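Local coordinates for phage-related protein (Bacillus cereus, PDB 4JG2), which is of unknown function but probably binds single-stranded DNA, like the phage Enc34 protein, at residues L110-G113 against D114-R117; D118-A121 against Y122-H125; T195-A198 against D199-T203. One frame throughout, in Å; residues are numbered along the deposited sequence. Where two conformers were deposited one is given.

All three contacts are local and lie at the surface. Interactions 1 and 2 follow one another along the chain and together form the connection between strands 111-112 and 125-132 of a four-stranded antiparallel sheet; their centres are 8 Å apart, and D114 bonds to the backbone of G124 between them. Interaction 1 is dominated by charge, with a salt bridge and carboxylate-to-backbone bonds. Interaction 2 relies on consecutive backbone turns, and its tyrosine is buried against the sheet. Interaction 3, its centre about 28 Å from that of interaction 1 and 27 Å from that of interaction 2, belongs to the tail after strand 175-186; every touching residue there is exposed, and backbone bonds and one water hold it.

Interaction 1: residues L110-G113 against D114-R117; sequences LRDG and DVER
R111 and E116 form a salt bridge in which the arginine offers its NE side: NH2 lies 2.9 Å and NE 3.1 Å from the same oxygen, E116 OE1. That oxygen sits at the edge of the guanidinium, nearly in its plane, whereas the carboxylate plane is turned by 73°, so this is a grip on one atom rather than a flat two-to-two pairing. R111 NH1, on the other branch, bonds to the carbonyl of L108. The second carboxylate oxygen, E116 OE2, takes the backbone N-H of D112 at 2.9 Å; the bond is almost straight (173°), but the donor stands above the carboxylate plane. An extended chain beyond CG (chi2 -176°) carries the glutamate back to these donors.

Strand 111-112, at the border of the four-stranded antiparallel sheet, leads here into an alpha turn: D112 O accepts E116 N, four residues on, at 2.9 Å and, weakly, V115 N at 3.3 Å. Inside it D112 OD1 takes D114 N at 3.0 Å, an Asx turn. E116 and D112 are thus tied twice, by backbone and by carboxylate. D112 OD1 and D114 OD2 come near each other, and K72 forms salt bridges with both, which should offset their repulsion. D114 OD1 also bonds to G124 N, across the loop.

Packing is slight: V115 CG2 lies against the D112 carboxylate, 3.6 Å from OD2. At the far end of the turn, the R117 chain bends at chi2 so that NH1 donates to E116 O at 2.9 Å, from above the carbonyl plane.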
ATOM      1  N   LEU A 110      -5.719  -3.629   6.555  1.00  8.84           N
ATOM      2  CA  LEU A 110      -5.691  -2.313   7.259  1.00  8.48           C
ATOM      3  C   LEU A 110      -5.256  -2.531   8.690  1.00  9.00           C
ATOM      4  O   LEU A 110      -6.020  -3.038   9.519  1.00 11.75           O
ATOM      5  CB  LEU A 110      -7.049  -1.656   7.169  1.00  9.85           C
ATOM      6  CG  LEU A 110      -7.080  -0.231   7.674  1.00 10.47           C
ATOM      7  CD1 LEU A 110      -6.415   0.725   6.703  1.00 12.42           C
ATOM      8  CD2 LEU A 110      -8.507   0.185   7.938  1.00 15.68           C
ATOM      9  N   ARG A 111      -4.027  -2.147   9.010  1.00  7.98           N
ATOM     10  CA  ARG A 111      -3.404  -2.379  10.314  1.00  8.16           C
ATOM     11  C   ARG A 111      -3.416  -1.106  11.130  1.00  7.60           C
ATOM     12  O   ARG A 111      -3.480   0.001  10.603  1.00  8.60           O
ATOM     13  CB  ARG A 111      -1.963  -2.855  10.087  1.00  9.04           C
ATOM     14  CG  ARG A 111      -1.782  -4.000   9.125  1.00 11.16           C
ATOM     15  CD  ARG A 111      -2.740  -5.118   9.317  1.00 13.98           C
ATOM     16  NE  ARG A 111      -2.676  -5.695  10.635  1.00 16.93           N
ATOM     17  CZ  ARG A 111      -3.259  -6.825  10.986  1.00 21.60           C
ATOM     18  NH1 ARG A 111      -3.947  -7.512  10.079  1.00 29.21           N
ATOM     19  NH2 ARG A 111      -3.128  -7.277  12.192  1.00 25.78           N
ATOM     20  N   ASP A 112      -3.345  -1.239  12.457  1.00  8.82           N
ATOM     21  CA  ASP A 112      -3.507  -0.136  13.371  1.00  7.98           C
ATOM     22  C   ASP A 112      -2.126   0.325  13.875  1.00  8.58           C
ATOM     23  O   ASP A 112      -1.501  -0.369  14.676  1.00  9.75           O
ATOM     24  CB  ASP A 112      -4.409  -0.557  14.535  1.00  9.93           C
ATOM     25  CG  ASP A 112      -4.835   0.592  15.416  1.00 11.74           C
ATOM     26  OD1 ASP A 112      -4.084   1.561  15.516  1.00 11.60           O
ATOM     27  OD2 ASP A 112      -5.856   0.502  16.107  1.00 16.93           O
ATOM     28  N   GLY A 113      -1.669   1.498  13.435  1.00  8.11           N
ATOM     29  CA  GLY A 113      -0.383   2.029  13.829  1.00  8.70           C
ATOM     30  C   GLY A 113      -0.228   2.376  15.276  1.00  9.63           C
ATOM     31  O   GLY A 113       0.876   2.404  15.765  1.00 12.58           O
ATOM     32  N   ASP A 114      -1.334   2.642  15.963  1.00  9.46           N
ATOM     33  CA  ASP A 114      -1.254   2.980  17.383  1.00 11.08           C
ATOM     34  C   ASP A 114      -1.003   1.790  18.269  1.00 12.24           C
ATOM     35  O   ASP A 114      -0.374   1.932  19.313  1.00 18.02           O
ATOM     36  CB  ASP A 114      -2.523   3.649  17.863  1.00 10.89           C
ATOM     37  CG  ASP A 114      -2.674   5.056  17.336  1.00 10.93           C
ATOM     38  OD1 ASP A 114      -1.725   5.791  17.565  1.00 13.41           O
ATOM     39  OD2 ASP A 114      -3.735   5.406  16.782  1.00 13.80           O
ATOM     40  N   VAL A 115      -1.455   0.621  17.866  1.00 13.26           N
ATOM     41  CA  VAL A 115      -1.346  -0.530  18.741  1.00 15.42           C
ATOM     42  C   VAL A 115      -0.441  -1.641  18.188  1.00 13.64           C
ATOM     43  O   VAL A 115       0.059  -2.409  18.975  1.00 20.85           O
ATOM     44  CB  VAL A 115      -2.770  -0.948  19.256  1.00 20.56           C
ATOM     45  CG1 VAL A 115      -3.477   0.164  20.047  1.00 23.96           C
ATOM     46  CG2 VAL A 115      -3.643  -1.384  18.161  1.00 17.70           C
ATOM     47  N   GLU A 116      -0.219  -1.728  16.880  1.00 13.21           N
ATOM     48  CA  GLU A 116       0.613  -2.795  16.310  1.00 13.48           C
ATOM     49  C   GLU A 116       2.082  -2.409  16.085  1.00 14.89           C
ATOM     50  O   GLU A 116       2.893  -3.238  15.668  1.00 17.02           O
ATOM     51  CB  GLU A 116       0.019  -3.320  15.017  1.00 12.83           C
ATOM     52  CG  GLU A 116      -1.415  -3.781  15.162  1.00 15.72           C
ATOM     53  CD  GLU A 116      -1.896  -4.377  13.871  1.00 17.33           C
ATOM     54  OE1 GLU A 116      -1.276  -5.371  13.416  1.00 29.74           O
ATOM     55  OE2 GLU A 116      -2.931  -3.966  13.352  1.00 18.04           O
ATOM     56  N   ARG A 117       2.379  -1.137  16.324  1.00 15.04           N
ATOM     57  CA  ARG A 117       3.724  -0.596  16.184  1.00 15.56           C
ATOM     58  C   ARG A 117       4.056   0.316  17.359  1.00 16.39           C
ATOM     59  O   ARG A 117       3.169   0.794  18.060  1.00 19.53           O
ATOM     60  CB  ARG A 117       3.879   0.174  14.866  1.00 14.90           C
ATOM     61  CG  ARG A 117       3.725  -0.669  13.596  1.00 17.98           C
ATOM     62  CD  ARG A 117       4.799  -1.752  13.482  1.00 19.04           C
ATOM     63  NE  ARG A 117       4.760  -2.429  12.184  1.00 22.08           N
ATOM     64  CZ  ARG A 117       4.117  -3.572  11.972  1.00 22.38           C
ATOM     65  NH1 ARG A 117       3.462  -4.150  12.974  1.00 21.28           N
ATOM     66  NH2 ARG A 117       4.124  -4.139  10.772  1.00 35.49           N
TER

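Interaction 2: residues D118-A121 against Y122-H125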
ATOM      1  N   ASP A 118       5.361   0.552  17.479  0.50 18.63           N
ATOM      2  CA  ASP A 118       5.923   1.465  18.465  0.50 20.07           C
ATOM      3  C   ASP A 118       6.772   2.444  17.717  0.50 15.82           C
ATOM      4  O   ASP A 118       7.988   2.447  17.904  0.50 21.84           O
ATOM      5  CB  ASP A 118       6.933   0.765  19.365  0.50 26.45           C
ATOM      6  CG  ASP A 118       6.426  -0.495  19.907  1.00 30.65           C
ATOM      7  OD1 ASP A 118       5.198  -0.692  20.119  1.00 43.19           O
ATOM      8  OD2 ASP A 118       7.304  -1.386  20.075  1.00 53.59           O
ATOM      9  N   ASP A 119       6.194   3.239  16.833  0.50 17.30           N
ATOM     10  CA  ASP A 119       6.996   4.215  16.071  0.50 17.34           C
ATOM     11  C   ASP A 119       6.152   5.454  16.049  0.50 14.94           C
ATOM     12  O   ASP A 119       4.975   5.402  15.740  0.50 13.75           O
ATOM     13  CB  ASP A 119       7.259   3.831  14.593  0.50 19.19           C
ATOM     14  CG  ASP A 119       8.164   2.623  14.408  0.50 23.21           C
ATOM     15  OD1 ASP A 119       7.683   1.493  14.501  0.50 31.44           O
ATOM     16  OD2 ASP A 119       9.346   2.819  14.061  0.50 39.63           O
ATOM     17  N   GLU A 120       6.762   6.581  16.308  1.00 14.85           N
ATOM     18  CA  GLU A 120       6.062   7.851  16.341  1.00 15.44           C
ATOM     19  C   GLU A 120       5.361   8.218  15.015  1.00 13.05           C
ATOM     20  O   GLU A 120       4.280   8.749  15.037  1.00 14.72           O
ATOM     21  CB  GLU A 120       6.936   8.953  16.896  1.00 19.18           C
ATOM     22  CG  GLU A 120       7.270   8.682  18.394  1.00 24.27           C
ATOM     23  CD  GLU A 120       6.106   8.604  19.420  1.00 25.89           C
ATOM     24  OE1 GLU A 120       5.228   9.431  19.365  1.00 22.66           O
ATOM     25  OE2 GLU A 120       6.178   7.746  20.364  1.00 44.82           O
ATOM     26  N   ALA A 121       5.934   7.835  13.855  1.00 13.59           N
ATOM     27  CA  ALA A 121       5.294   8.174  12.573  1.00 13.45           C
ATOM     28  C   ALA A 121       3.975   7.453  12.372  1.00 10.44           C
ATOM     29  O   ALA A 121       3.120   7.857  11.553  1.00 12.52           O
ATOM     30  CB  ALA A 121       6.179   7.845  11.367  1.00 14.86           C
ATOM     31  N   TYR A 122       3.810   6.294  13.029  1.00  9.11           N
ATOM     32  CA  TYR A 122       2.642   5.455  12.913  1.00  8.81           C
ATOM     33  C   TYR A 122       1.506   5.880  13.878  1.00  9.09           C
ATOM     34  O   TYR A 122       0.382   5.423  13.708  1.00  9.36           O
ATOM     35  CB  TYR A 122       3.012   3.989  13.115  1.00  8.90           C
ATOM     36  CG  TYR A 122       3.688   3.321  11.929  1.00  8.14           C
ATOM     37  CD1 TYR A 122       4.941   3.700  11.484  1.00  9.31           C
ATOM     38  CD2 TYR A 122       3.082   2.261  11.255  1.00 10.79           C
ATOM     39  CE1 TYR A 122       5.531   3.105  10.388  1.00  9.27           C
ATOM     40  CE2 TYR A 122       3.693   1.656  10.163  1.00  9.32           C
ATOM     41  CZ  TYR A 122       4.902   2.072   9.754  1.00  9.27           C
ATOM     42  OH  TYR A 122       5.508   1.449   8.664  1.00 11.13           O
ATOM     43  N   LYS A 123       1.838   6.646  14.914  1.00  9.82           N
ATOM     44  CA  LYS A 123       0.786   7.094  15.857  1.00  9.69           C
ATOM     45  C   LYS A 123      -0.282   7.871  15.081  1.00  9.29           C
ATOM     46  O   LYS A 123       0.050   8.686  14.199  1.00 11.04           O
ATOM     47  CB  LYS A 123       1.365   7.907  16.996  1.00 13.35           C
ATOM     48  CG  LYS A 123       2.374   7.150  17.852  1.00 14.69           C
ATOM     49  CD  LYS A 123       1.853   5.814  18.442  1.00 22.35           C
ATOM     50  CE  LYS A 123       2.882   5.062  19.350  1.00 29.30           C
ATOM     51  NZ  LYS A 123       2.409   3.654  19.591  1.00 34.58           N
ATOM     52  N   GLY A 124      -1.562   7.638  15.420  1.00 10.00           N
ATOM     53  CA  GLY A 124      -2.614   8.314  14.751  1.00  9.65           C
ATOM     54  C   GLY A 124      -2.863   7.894  13.313  1.00  9.12           C
ATOM     55  O   GLY A 124      -3.613   8.590  12.617  1.00  9.28           O
ATOM     56  N   HIS A 125      -2.323   6.763  12.902  1.00  7.62           N
ATOM     57  CA  HIS A 125      -2.480   6.243  11.564  1.00  7.59           C
ATOM     58  C   HIS A 125      -2.843   4.790  11.545  1.00  7.16           C
ATOM     59  O   HIS A 125      -2.443   4.016  12.422  1.00  8.16           O
ATOM     60  CB  HIS A 125      -1.141   6.391  10.779  1.00  7.91           C
ATOM     61  CG  HIS A 125      -0.776   7.811  10.456  1.00  8.55           C
ATOM     62  ND1 HIS A 125      -0.323   8.695  11.388  1.00  9.85           N
ATOM     63  CD2 HIS A 125      -0.819   8.510   9.295  1.00  8.64           C
ATOM     64  CE1 HIS A 125      -0.118   9.863  10.823  1.00 10.82           C
ATOM     65  NE2 HIS A 125      -0.397   9.778   9.551  1.00 10.66           N
TER
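K123 runs its aliphatic chain alongside D119 O, with CB and CG also near E120 O. The chain bends at chi2 (-55°) and runs straight from there, which brings CG to 3.8 Å from D119 O and leaves CD and CE still alongside that oxygen. The aliphatic part therefore skirts the carbonyl, and NZ continues to weak hydrogen bonds with the carbonyls of D114 and R117. E120, also bent at its second torsion, brings its carboxylate back toward the lysine stem, which it crosses at a slant, with OE1 4.0 Å from K123 CG; this is van der Waals contact, since the charged ends remain apart.

The backbone beneath is a succession of turns that closes the connection between strands 111-112 and 125-132. Y122 N donates to D119 O at 3.1 Å and K123 N to E120 O at 3.2 Å, each from well above the carbonyl plane. A type II turn follows from Y122 to H125, closed by H125 N donating to Y122 O at 3.1 Å, with the positive phi of G124 (71°) at its third position.

Y122 sets CG anti to its carbonyl carbon (chi1 -77°), which swings the ring beside its own backbone N, where CD1 meets D119 CB at 3.9 Å. The buried ring carries its hydroxyl to a hydrogen bond with S47, and it meets F127 edge-to-face.

H125 is held by one bond at the edge of its imidazole. ND1 donates to K123 O in the ring plane at 2.8 Å, which holds the ring's rotation, while A121 O rests over one face of the ring, 3.5 Å from ND1.

Interaction 3: residues T195-A198 against D199-T203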
ATOM      1  N   THR A 195      16.967  -2.397   9.110  1.00 20.27           N
ATOM      2  CA  THR A 195      18.399  -2.679   9.378  1.00 22.07           C
ATOM      3  C   THR A 195      19.049  -3.756   8.504  1.00 23.25           C
ATOM      4  O   THR A 195      19.527  -4.754   9.043  1.00 38.35           O
ATOM      5  CB  THR A 195      18.624  -3.026  10.858  1.00 31.62           C
ATOM      6  OG1 THR A 195      17.909  -4.186  11.180  1.00 37.09           O
ATOM      7  CG2 THR A 195      18.120  -1.978  11.733  1.00 30.17           C
ATOM      8  N   ASN A 196      19.306  -3.397   7.248  1.00 14.69           N
ATOM      9  CA  ASN A 196      19.709  -4.270   6.135  1.00 17.51           C
ATOM     10  C   ASN A 196      21.145  -4.127   5.623  1.00 13.12           C
ATOM     11  O   ASN A 196      21.466  -4.499   4.491  1.00 15.43           O
ATOM     12  CB  ASN A 196      18.706  -3.977   5.005  1.00 22.40           C
ATOM     13  CG  ASN A 196      18.772  -2.513   4.510  1.00 21.04           C
ATOM     14  OD1 ASN A 196      19.711  -1.755   4.852  1.00 26.07           O
ATOM     15  ND2 ASN A 196      17.699  -2.060   3.853  1.00 27.32           N
ATOM     16  N   ALA A 197      22.037  -3.669   6.470  1.00 11.98           N
ATOM     17  CA  ALA A 197      23.451  -3.485   6.059  1.00 11.41           C
ATOM     18  C   ALA A 197      24.084  -4.833   5.663  1.00 10.63           C
ATOM     19  O   ALA A 197      25.010  -4.849   4.855  1.00 11.66           O
ATOM     20  CB  ALA A 197      24.278  -2.811   7.112  1.00 13.39           C
ATOM     21  N   ALA A 198      23.625  -5.949   6.230  1.00 11.25           N
ATOM     22  CA  ALA A 198      24.149  -7.254   5.876  1.00 13.35           C
ATOM     23  C   ALA A 198      23.891  -7.652   4.405  1.00 14.63           C
ATOM     24  O   ALA A 198      24.521  -8.595   3.921  1.00 16.02           O
ATOM     25  CB  ALA A 198      23.634  -8.351   6.789  1.00 17.31           C
ATOM     26  N   ASP A 199      22.957  -6.984   3.748  1.00 12.78           N
ATOM     27  CA  ASP A 199      22.740  -7.141   2.301  1.00 16.07           C
ATOM     28  C   ASP A 199      23.819  -6.485   1.455  1.00 14.41           C
ATOM     29  O   ASP A 199      23.934  -6.768   0.250  1.00 16.51           O
ATOM     30  CB  ASP A 199      21.373  -6.688   1.890  1.00 18.65           C
ATOM     31  CG  ASP A 199      20.264  -7.499   2.572  1.00 22.46           C
ATOM     32  OD1 ASP A 199      20.456  -8.703   2.955  1.00 25.31           O
ATOM     33  OD2 ASP A 199      19.227  -6.900   2.756  1.00 26.46           O
ATOM     34  N   ASP A 200      24.641  -5.649   2.091  1.00 10.76           N
ATOM     35  CA  ASP A 200      25.725  -4.958   1.398  1.00 11.12           C
ATOM     36  C   ASP A 200      27.105  -5.464   1.807  1.00 10.77           C
ATOM     37  O   ASP A 200      28.007  -5.531   0.974  1.00 13.24           O
ATOM     38  CB  ASP A 200      25.682  -3.424   1.676  1.00 12.00           C
ATOM     39  CG  ASP A 200      24.372  -2.790   1.251  1.00 15.23           C
ATOM     40  OD1 ASP A 200      23.615  -3.401   0.459  1.00 19.62           O
ATOM     41  OD2 ASP A 200      24.103  -1.710   1.767  1.00 19.47           O
ATOM     42  N   PHE A 201      27.281  -5.728   3.076  1.00 10.57           N
ATOM     43  CA  PHE A 201      28.596  -5.990   3.673  1.00 10.71           C
ATOM     44  C   PHE A 201      28.659  -7.355   4.367  1.00 12.50           C
ATOM     45  O   PHE A 201      27.698  -7.838   4.877  1.00 13.45           O
ATOM     46  CB  PHE A 201      28.887  -4.931   4.768  1.00 10.39           C
ATOM     47  CG  PHE A 201      28.708  -3.511   4.322  1.00  9.33           C
ATOM     48  CD1 PHE A 201      29.465  -3.026   3.280  1.00  9.18           C
ATOM     49  CD2 PHE A 201      27.811  -2.682   4.966  1.00  9.08           C
ATOM     50  CE1 PHE A 201      29.312  -1.705   2.890  1.00  8.64           C
ATOM     51  CE2 PHE A 201      27.663  -1.363   4.558  1.00  9.38           C
ATOM     52  CZ  PHE A 201      28.431  -0.884   3.525  1.00  9.30           C
ATOM     53  N   THR A 202      29.855  -7.897   4.390  1.00 17.14           N
ATOM     54  CA  THR A 202      30.225  -9.123   5.075  1.00 17.03           C
ATOM     55  C   THR A 202      31.108  -8.738   6.259  1.00 15.18           C
ATOM     56  O   THR A 202      31.634  -7.636   6.340  1.00 16.70           O
ATOM     57  CB  THR A 202      31.069 -10.071   4.114  1.00 21.97           C
ATOM     58  OG1 THR A 202      32.135  -9.303   3.524  1.00 31.61           O
ATOM     59  CG2 THR A 202      30.241 -10.616   2.982  1.00 34.52           C
ATOM     60  N   THR A 203      31.287  -9.681   7.190  0.50 15.65           N
ATOM     61  CA  THR A 203      32.232  -9.504   8.300  0.50 16.33           C
ATOM     62  C   THR A 203      33.594  -9.423   7.612  0.50 16.08           C
ATOM     63  O   THR A 203      33.877 -10.150   6.629  0.50 19.98           O
ATOM     64  CB  THR A 203      32.296 -10.669   9.370  0.50 15.85           C
ATOM     65  OG1 THR A 203      32.505 -11.927   8.757  0.50 16.27           O
ATOM     66  CG2 THR A 203      31.043 -10.828  10.168  0.50 18.62           C
TER
HETATM   67  O   HOH W   1      20.966  -3.024   2.082  1.00 22.77           O
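D199 closes the first bond of a short 3-10 turn with N196, in the tail that follows strand 175-186. Its backbone N donates to N196 O at 3.0 Å, from above the carbonyl plane and not along a lone pair (C=O...N angle 127°). The D199 side chain leans back over the same carbonyl: CB packs against N196 O, and the carboxylate reaches far enough for OD2 to lie 3.7 Å from N196 CB.

D200 comes next and continues the pattern one residue on. Its N-H goes to A197 O at 2.9 Å, again approaching from above the plane of the acceptor. The carboxylate is tied to the start of the turn through a water, which donates both to D200 OD1, at 3.1 Å, and to N196 O. The oxygen of N196 is thereby gripped twice, by the amide of D199 and by this water.

At F201 the bonding changes. Its amide also donates to A197 O, at 3.0 Å, but nearly in line with the carbonyl (C=O...N angle 164°). A197 O thus accepts both a 3-10-type bond from D200 (i+3) and an alpha-type bond from F201 (i+4), and the two donors reach it from different directions. With CG anti to its carbonyl carbon (chi1 -51°), the phenyl ring turns back along the turn toward A197. Its CD2 lies 3.5 Å from A197 O, which stands oblique to the ring, and 4.1 Å from A197 CB. On one face of the ring the neighbouring residue packs closely: D200 CB sits 3.8 Å above the plane, over the centre of the F201 ring.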